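PDB 3FG2: putative rubredoxin reductase, which probably passes electrons from NADH, by way of its bound FAD, to the ferredoxin that supplies the CYP199A2 system. Local coordinates for residues A23-P26 with G27-L31; L113-P116 with N117-L120; P252-A255 with G256-D260. All coordinates share one frame; numbering follows the deposited sequence.

Three short turns make a useful comparison, because each is a local contact within one continuous piece of chain yet each solves the change of direction differently. Contact 1 is partly buried and joins helix 11-22 to strand 29-32 in the Rossmann-type FAD-binding part; an aromatic ring against a glycine does the work, with no hydrogen bond across it. Contact 2 lies at the surface, in the passage from strand 108-110 to strand 123-124, and couples a type II turn to apolar packing on one methyl group. Contact 3, again partly buried, depends mostly on backbone hydrogen bonds as the chain enters strand 257-259. No two share an element, and none touches another.

Contact 1: A23-P26 with G27-L31; sequences AKYP and GRIAL
In the Rossmann-type beta-alpha-beta unit that binds FAD, the bend leading out of helix 11-22 and into strand 29-32 is built on Y25, whose ring lies against the backbone of G27. A Schellman motif first ends the helix: K24, with positive phi, is its C-prime residue, and the amides of Y25 and K24 reach back to the carbonyls of L20 and R21. The chain then turns at P26. Because chi1 of Y25 is -172°, CG stands beside the carbonyl carbon, and the ring follows the direction in which the chain departs. One side of the ring does the touching: Y25 CD2 is 3.4 Å from G27 N, and Y25 CE2 is equally near G27 CA, at 3.4 Å. The amide nitrogen approaches obliquely. Further along, R28 O lies at the ring edge, 4.3 Å from Y25 CE2, while I29 extends CG1 back to 4.3 Å from Y25 CD2, an apolar contact that brings the first strand residue against the turn. The fit depends on glycine, since a beta carbon at G27 would collide with Y25 CE2. The phenol oxygen is held at the far end by a hydrogen bond to D2 O. With a leucine in place of Y25, the D2 carbonyl would probably lose its hydroxyl partner and the G27 backbone the CD2-CE2 side of the ring that rests against it. R21 NH1 bonds to G27 O, tying helix to turn, and R28 makes a salt bridge with E73. Beyond the bend, strand 29-32 runs between strands 4-7 and 72-75: the backbones of R28 and A30 pair with V4, those of I29 and L31 with E73, while I29 also packs on L20 and R21 of the helix.

Contact 2: L113-P116 with N117-L120; sequences LDVP and NASL
Chi1 of L113, at -178°, sets CG opposite the backbone nitrogen, and the second torsion leaves CD2 extended, anti to CA, so that CB, CG and CD2 all run alongside the methyl of A118. The three carbons share the touch almost evenly: L113 CB and L113 CD2 each lie 3.9 Å from A118 CB, with L113 CG hardly farther away. V115 has a first torsion of 133°, well off the staggered positions, and it brings CG1 to 4.2 Å from A118 CB. The alanine methyl, on a buried residue, thus meets branched side chains from two positions, and its own bond points toward them.

What brings A118 back to V115 is a type II beta turn running from one to the other. P116 and N117 occupy its middle positions, a classic proline-asparagine pairing: the proline ring fixes phi at the negative value the first corner needs, and N117 takes the positive phi of the second. A118 N donates to V115 O across 2.9 Å, bent to 146° at the hydrogen, although the exact place of that oxygen is uncertain. A type I turn from N117 to L120 overlaps it, sharing N117 and A118, with L120 N bonded to N117 O at 3.1 Å. Ahead of both, D114 is the centre of an inverse gamma turn, whose bond from V115 N to L113 O is weak. Successive turns therefore coil the chain between strand 108-110 and strand 123-124, the latter an outermost strand of the second parallel sheet, the one probably used for the pyridine nucleotide.

Strand 207-213 lies beneath: V115 and N117 pack on I210, N117 and L120 on A212, and the backbone of P116 bonds to I210. At the near end, L113 N is hydrogen-bonded to the hydroxyl of Y125.

Contact 3: P252-A255 with G256-D260; sequences PTAA and GIIVD
I258 and T253 put their side chains on different sides of the backbone they help fold together. I258 points toward the incoming chain: CG1 lies opposite its own carbonyl carbon (chi1 -66°), and the extended second torsion carries CD1 across the backbone of T253. That methyl comes within 4.2 Å of P252 CB and 4.4 Å of A254 CB, so it bridges the residues before and after the threonine. T253 turns its CG2 methyl to the I257 side, where it stands 4.1 Å from I257 CA, while its CB rests near the carbonyl oxygen of G256.

The backbone between them is a very tight hairpin-like bend. T253 and I257 form a single antiparallel bridge, a non-hydrogen-bonded pair flanked by two bonds of unequal quality. A254 N donates to G256 O at 2.9 Å, nearly straight at 167° and in the carbonyl plane. On the other flank I258 N reaches P252 O over 3.3 Å, with the donor tilted 31° from the plane of that carbonyl. At the tip, A255 is the centre of an inverse gamma turn, closed by a weak bond from G256 N to A254 O. G256 then adopts a positive phi and an extended psi, at which a beta carbon would be jammed against the oxygen of A255; a glycine backbone meets the demand.

The bend delivers the chain into strand 257-259, which runs parallel to strand 277-281: I257 bonds through its backbone to C276 and L278, and V259 to L278. A254 and I258 rest on L278, whereas T253 and I257 face helix 244-248 through A247 and A246. The side chain of I257 lies about 9 Å from the bound FAD and about 8 Å from that of M79, one of its binding residues.

Contact 1: A23-P26 with G27-L31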
ATOM      1  N   ALA A  23      15.157  17.602  10.798  1.00 41.48           N
ATOM      2  CA  ALA A  23      16.235  18.253  10.066  1.00 40.98           C
ATOM      3  C   ALA A  23      16.296  19.747  10.379  1.00 41.08           C
ATOM      4  O   ALA A  23      16.977  20.511   9.691  1.00 41.63           O
ATOM      5  CB  ALA A  23      16.055  18.035   8.568  1.00 40.58           C
ATOM      6  N   LYS A  24      15.569  20.158  11.411  1.00 41.47           N
ATOM      7  CA  LYS A  24      15.554  21.551  11.844  1.00 42.68           C
ATOM      8  C   LYS A  24      15.090  22.571  10.804  1.00 43.80           C
ATOM      9  O   LYS A  24      15.709  23.627  10.650  1.00 43.81           O
ATOM     10  CB  LYS A  24      16.944  21.954  12.341  1.00 43.84           C
ATOM     11  CG  LYS A  24      17.123  21.967  13.855  1.00 45.56           C
ATOM     12  CD  LYS A  24      17.187  20.574  14.468  1.00 47.08           C
ATOM     13  CE  LYS A  24      15.814  20.054  14.851  1.00 48.28           C
ATOM     14  NZ  LYS A  24      15.912  18.771  15.603  1.00 48.82           N
ATOM     15  N   TYR A  25      14.009  22.267  10.090  1.00 43.93           N
ATOM     16  CA  TYR A  25      13.489  23.209   9.100  1.00 42.16           C
ATOM     17  C   TYR A  25      12.946  24.407   9.883  1.00 42.21           C
ATOM     18  O   TYR A  25      12.151  24.245  10.808  1.00 41.73           O
ATOM     19  CB  TYR A  25      12.364  22.576   8.281  1.00 39.95           C
ATOM     20  CG  TYR A  25      11.927  23.435   7.121  1.00 38.52           C
ATOM     21  CD1 TYR A  25      12.727  23.564   5.985  1.00 38.89           C
ATOM     22  CD2 TYR A  25      10.732  24.147   7.167  1.00 36.46           C
ATOM     23  CE1 TYR A  25      12.346  24.383   4.925  1.00 38.38           C
ATOM     24  CE2 TYR A  25      10.342  24.968   6.114  1.00 37.42           C
ATOM     25  CZ  TYR A  25      11.151  25.083   4.997  1.00 38.06           C
ATOM     26  OH  TYR A  25      10.765  25.897   3.952  1.00 39.59           O
ATOM     27  N   PRO A  26      13.371  25.625   9.524  1.00 43.01           N
ATOM     28  CA  PRO A  26      12.922  26.841  10.210  1.00 43.81           C
ATOM     29  C   PRO A  26      11.509  27.324   9.874  1.00 44.37           C
ATOM     30  O   PRO A  26      10.792  27.818  10.745  1.00 44.28           O
ATOM     31  CB  PRO A  26      13.986  27.858   9.813  1.00 43.85           C
ATOM     32  CG  PRO A  26      14.290  27.456   8.405  1.00 44.61           C
ATOM     33  CD  PRO A  26      14.400  25.944   8.517  1.00 44.41           C
ATOM     34  N   GLY A  27      11.119  27.177   8.611  1.00 44.47           N
ATOM     35  CA  GLY A  27       9.807  27.621   8.174  1.00 42.78           C
ATOM     36  C   GLY A  27       8.612  26.982   8.853  1.00 42.76           C
ATOM     37  O   GLY A  27       8.751  26.120   9.730  1.00 42.81           O
ATOM     38  N   ARG A  28       7.428  27.421   8.434  1.00 42.23           N
ATOM     39  CA  ARG A  28       6.156  26.930   8.960  1.00 40.66           C
ATOM     40  C   ARG A  28       5.793  25.619   8.265  1.00 38.41           C
ATOM     41  O   ARG A  28       6.143  25.408   7.105  1.00 36.38           O
ATOM     42  CB  ARG A  28       5.064  27.970   8.694  1.00 42.15           C
ATOM     43  CG  ARG A  28       3.664  27.577   9.127  1.00 43.81           C
ATOM     44  CD  ARG A  28       2.639  28.509   8.486  1.00 45.02           C
ATOM     45  NE  ARG A  28       1.278  28.267   8.959  1.00 47.56           N
ATOM     46  CZ  ARG A  28       0.191  28.810   8.415  1.00 48.47           C
ATOM     47  NH1 ARG A  28       0.301  29.624   7.374  1.00 48.25           N
ATOM     48  NH2 ARG A  28      -1.006  28.544   8.914  1.00 49.11           N
ATOM     49  N   ILE A  29       5.091  24.743   8.976  1.00 38.05           N
ATOM     50  CA  ILE A  29       4.686  23.455   8.413  1.00 36.94           C
ATOM     51  C   ILE A  29       3.218  23.151   8.690  1.00 36.07           C
ATOM     52  O   ILE A  29       2.830  22.881   9.830  1.00 33.40           O
ATOM     53  CB  ILE A  29       5.536  22.295   8.980  1.00 36.61           C
ATOM     54  CG1 ILE A  29       7.017  22.535   8.670  1.00 35.41           C
ATOM     55  CG2 ILE A  29       5.067  20.970   8.383  1.00 36.06           C
ATOM     56  CD1 ILE A  29       7.947  21.472   9.227  1.00 33.72           C
ATOM     57  N   ALA A  30       2.410  23.188   7.634  1.00 36.56           N
ATOM     58  CA  ALA A  30       0.979  22.921   7.745  1.00 36.73           C
ATOM     59  C   ALA A  30       0.637  21.575   7.115  1.00 35.11           C
ATOM     60  O   ALA A  30       0.944  21.327   5.949  1.00 34.98           O
ATOM     61  CB  ALA A  30       0.187  24.038   7.068  1.00 37.94           C
ATOM     62  N   LEU A  31      -0.007  20.714   7.893  1.00 33.90           N
ATOM     63  CA  LEU A  31      -0.373  19.382   7.427  1.00 32.88           C
ATOM     64  C   LEU A  31      -1.882  19.284   7.214  1.00 31.93           C
ATOM     65  O   LEU A  31      -2.635  19.139   8.170  1.00 32.30           O
ATOM     66  CB  LEU A  31       0.056  18.339   8.464  1.00 32.75           C
ATOM     67  CG  LEU A  31       0.667  17.007   8.020  1.00 33.03           C
ATOM     68  CD1 LEU A  31       0.513  15.998   9.158  1.00 30.10           C
ATOM     69  CD2 LEU A  31      -0.016  16.491   6.762  1.00 34.43           C
TER

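Contact 2: L113-P116 with N117-L120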
ATOM      1  N   LEU A 113     -16.154  -0.677  -7.804  1.00 20.60           N
ATOM      2  CA  LEU A 113     -16.539  -1.869  -8.548  1.00 20.13           C
ATOM      3  C   LEU A 113     -17.589  -1.386  -9.550  1.00 20.84           C
ATOM      4  O   LEU A 113     -18.647  -0.892  -9.154  1.00 20.76           O
ATOM      5  CB  LEU A 113     -17.151  -2.911  -7.611  1.00 19.18           C
ATOM      6  CG  LEU A 113     -17.545  -4.237  -8.261  1.00 18.96           C
ATOM      7  CD1 LEU A 113     -16.286  -4.967  -8.729  1.00 18.80           C
ATOM      8  CD2 LEU A 113     -18.316  -5.081  -7.270  1.00 18.26           C
ATOM      9  N   ASP A 114     -17.288  -1.520 -10.837  1.00 20.67           N
ATOM     10  CA  ASP A 114     -18.178  -1.071 -11.907  1.00 21.82           C
ATOM     11  C   ASP A 114     -19.159  -2.166 -12.332  1.00 21.68           C
ATOM     12  O   ASP A 114     -19.147  -2.627 -13.475  1.00 21.20           O
ATOM     13  CB  ASP A 114     -17.329  -0.635 -13.101  1.00 21.02           C
ATOM     14  CG  ASP A 114     -18.112   0.166 -14.125  1.00 22.82           C
ATOM     15  OD1 ASP A 114     -19.325   0.409 -13.928  1.00 20.35           O
ATOM     16  OD2 ASP A 114     -17.495   0.556 -15.137  1.00 23.86           O
ATOM     17  N   VAL A 115     -20.034  -2.556 -11.414  1.00 22.01           N
ATOM     18  CA  VAL A 115     -20.989  -3.620 -11.682  1.00 21.39           C
ATOM     19  C   VAL A 115     -22.380  -3.287 -11.134  1.00 20.88           C
ATOM     20  O   VAL A 115     -22.507  -2.549 -10.161  1.00 21.46           O
ATOM     21  CB  VAL A 115     -20.440  -4.933 -11.056  1.00 22.08           C
ATOM     22  CG1 VAL A 115     -21.507  -5.648 -10.262  1.00 25.08           C
ATOM     23  CG2 VAL A 115     -19.862  -5.816 -12.142  1.00 21.22           C
ATOM     24  N   PRO A 116     -23.444  -3.819 -11.761  1.00 20.66           N
ATOM     25  CA  PRO A 116     -24.802  -3.540 -11.281  1.00 20.44           C
ATOM     26  C   PRO A 116     -24.957  -3.844  -9.792  1.00 21.69           C
ATOM     27  O   PRO A 116     -24.450  -4.862  -9.299  1.00 20.16           O
ATOM     28  CB  PRO A 116     -25.664  -4.446 -12.151  1.00 19.60           C
ATOM     29  CG  PRO A 116     -24.934  -4.424 -13.459  1.00 19.58           C
ATOM     30  CD  PRO A 116     -23.485  -4.604 -13.010  1.00 20.82           C
ATOM     31  N   ASN A 117     -25.645  -2.949  -9.082  1.00 21.35           N
ATOM     32  CA  ASN A 117     -25.874  -3.100  -7.645  1.00 21.84           C
ATOM     33  C   ASN A 117     -24.589  -3.087  -6.804  1.00 22.03           C
ATOM     34  O   ASN A 117     -24.622  -3.377  -5.604  1.00 21.96           O
ATOM     35  CB  ASN A 117     -26.657  -4.392  -7.366  1.00 22.00           C
ATOM     36  CG  ASN A 117     -28.167  -4.216  -7.510  1.00 21.89           C
ATOM     37  OD1 ASN A 117     -28.922  -5.190  -7.432  1.00 26.03           O
ATOM     38  ND2 ASN A 117     -28.611  -2.980  -7.707  1.00 20.89           N
ATOM     39  N   ALA A 118     -23.465  -2.738  -7.420  1.00 21.02           N
ATOM     40  CA  ALA A 118     -22.194  -2.706  -6.701  1.00 22.78           C
ATOM     41  C   ALA A 118     -22.187  -1.701  -5.555  1.00 23.80           C
ATOM     42  O   ALA A 118     -21.338  -1.775  -4.662  1.00 23.13           O
ATOM     43  CB  ALA A 118     -21.063  -2.390  -7.658  1.00 23.31           C
ATOM     44  N   SER A 119     -23.128  -0.764  -5.579  1.00 22.71           N
ATOM     45  CA  SER A 119     -23.197   0.254  -4.543  1.00 23.62           C
ATOM     46  C   SER A 119     -24.206  -0.014  -3.426  1.00 22.57           C
ATOM     47  O   SER A 119     -24.531   0.890  -2.660  1.00 21.84           O
ATOM     48  CB  SER A 119     -23.483   1.621  -5.170  1.00 23.32           C
ATOM     49  OG  SER A 119     -24.741   1.621  -5.813  1.00 22.95           O
ATOM     50  N   LEU A 120     -24.710  -1.240  -3.326  1.00 22.47           N
ATOM     51  CA  LEU A 120     -25.645  -1.559  -2.253  1.00 24.04           C
ATOM     52  C   LEU A 120     -24.895  -1.435  -0.927  1.00 24.89           C
ATOM     53  O   LEU A 120     -23.668  -1.508  -0.889  1.00 28.96           O
ATOM     54  CB  LEU A 120     -26.207  -2.971  -2.419  1.00 23.75           C
ATOM     55  CG  LEU A 120     -27.219  -3.129  -3.560  1.00 26.56           C
ATOM     56  CD1 LEU A 120     -27.600  -4.591  -3.706  1.00 24.59           C
ATOM     57  CD2 LEU A 120     -28.454  -2.273  -3.284  1.00 24.20           C
TER

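Contact 3: P252-A255 with G256-D260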
ATOM      1  N   PRO A 252       1.892  17.657 -14.986  1.00 30.24           N
ATOM      2  CA  PRO A 252       1.820  16.384 -15.712  1.00 30.13           C
ATOM      3  C   PRO A 252       1.457  15.222 -14.791  1.00 29.20           C
ATOM      4  O   PRO A 252       1.941  15.136 -13.663  1.00 30.72           O
ATOM      5  CB  PRO A 252       3.221  16.243 -16.303  1.00 30.33           C
ATOM      6  CG  PRO A 252       3.637  17.670 -16.510  1.00 29.78           C
ATOM      7  CD  PRO A 252       3.181  18.326 -15.228  1.00 29.47           C
ATOM      8  N   THR A 253       0.588  14.342 -15.268  1.00 28.24           N
ATOM      9  CA  THR A 253       0.172  13.187 -14.484  1.00 27.53           C
ATOM     10  C   THR A 253      -0.116  12.028 -15.411  1.00 27.36           C
ATOM     11  O   THR A 253      -0.278  12.206 -16.613  1.00 30.04           O
ATOM     12  CB  THR A 253      -1.116  13.457 -13.688  1.00 27.47           C
ATOM     13  OG1 THR A 253      -2.165  13.825 -14.593  1.00 27.72           O
ATOM     14  CG2 THR A 253      -0.906  14.565 -12.679  1.00 25.81           C
ATOM     15  N   ALA A 254      -0.169  10.835 -14.841  1.00 25.68           N
ATOM     16  CA  ALA A 254      -0.478   9.626 -15.589  1.00 24.43           C
ATOM     17  C   ALA A 254      -0.983   8.730 -14.473  1.00 24.25           C
ATOM     18  O   ALA A 254      -1.894   9.127 -13.745  1.00 23.52           O
ATOM     19  CB  ALA A 254       0.776   9.054 -16.227  1.00 22.26           C
ATOM     20  N   ALA A 255      -0.403   7.543 -14.326  1.00 22.19           N
ATOM     21  CA  ALA A 255      -0.793   6.654 -13.239  1.00 22.50           C
ATOM     22  C   ALA A 255      -0.027   7.157 -12.008  1.00 23.46           C
ATOM     23  O   ALA A 255       0.794   6.445 -11.433  1.00 23.70           O
ATOM     24  CB  ALA A 255      -0.398   5.224 -13.563  1.00 23.84           C
ATOM     25  N   GLY A 256      -0.301   8.403 -11.631  1.00 23.80           N
ATOM     26  CA  GLY A 256       0.355   9.034 -10.503  1.00 24.59           C
ATOM     27  C   GLY A 256       0.801  10.428 -10.913  1.00 26.38           C
ATOM     28  O   GLY A 256       0.738  10.778 -12.097  1.00 27.19           O
ATOM     29  N   ILE A 257       1.227  11.236  -9.944  1.00 26.79           N
ATOM     30  CA  ILE A 257       1.700  12.590 -10.229  1.00 26.94           C
ATOM     31  C   ILE A 257       3.172  12.475 -10.620  1.00 26.27           C
ATOM     32  O   ILE A 257       3.998  12.026  -9.828  1.00 26.93           O
ATOM     33  CB  ILE A 257       1.575  13.500  -8.987  1.00 28.61           C
ATOM     34  CG1 ILE A 257       0.162  13.405  -8.413  1.00 28.11           C
ATOM     35  CG2 ILE A 257       1.892  14.953  -9.361  1.00 27.17           C
ATOM     36  CD1 ILE A 257      -0.050  14.233  -7.157  1.00 26.68           C
ATOM     37  N   ILE A 258       3.499  12.884 -11.840  1.00 26.80           N
ATOM     38  CA  ILE A 258       4.867  12.783 -12.334  1.00 26.80           C
ATOM     39  C   ILE A 258       5.872  13.698 -11.642  1.00 27.24           C
ATOM     40  O   ILE A 258       5.633  14.892 -11.465  1.00 26.33           O
ATOM     41  CB  ILE A 258       4.918  13.020 -13.862  1.00 27.09           C
ATOM     42  CG1 ILE A 258       4.185  11.879 -14.580  1.00 27.35           C
ATOM     43  CG2 ILE A 258       6.363  13.076 -14.341  1.00 24.31           C
ATOM     44  CD1 ILE A 258       3.969  12.119 -16.069  1.00 26.04           C
ATOM     45  N   VAL A 259       6.999  13.101 -11.251  1.00 26.96           N
ATOM     46  CA  VAL A 259       8.083  13.806 -10.572  1.00 27.07           C
ATOM     47  C   VAL A 259       9.433  13.240 -11.036  1.00 26.49           C
ATOM     48  O   VAL A 259       9.505  12.100 -11.492  1.00 24.27           O
ATOM     49  CB  VAL A 259       7.958  13.661  -9.026  1.00 27.55           C
ATOM     50  CG1 VAL A 259       6.658  14.290  -8.542  1.00 24.56           C
ATOM     51  CG2 VAL A 259       8.004  12.195  -8.632  1.00 27.84           C
ATOM     52  N   ASP A 260      10.495  14.039 -10.933  1.00 27.73           N
ATOM     53  CA  ASP A 260      11.824  13.588 -11.353  1.00 28.45           C
ATOM     54  C   ASP A 260      12.566  12.829 -10.250  1.00 29.04           C
ATOM     55  O   ASP A 260      11.965  12.434  -9.255  1.00 29.71           O
ATOM     56  CB  ASP A 260      12.680  14.773 -11.833  1.00 28.77           C
ATOM     57  CG  ASP A 260      12.884  15.837 -10.763  1.00 28.83           C
ATOM     58  OD1 ASP A 260      12.687  15.545  -9.559  1.00 28.26           O
ATOM     59  OD2 ASP A 260      13.260  16.974 -11.137  1.00 30.91           O
TER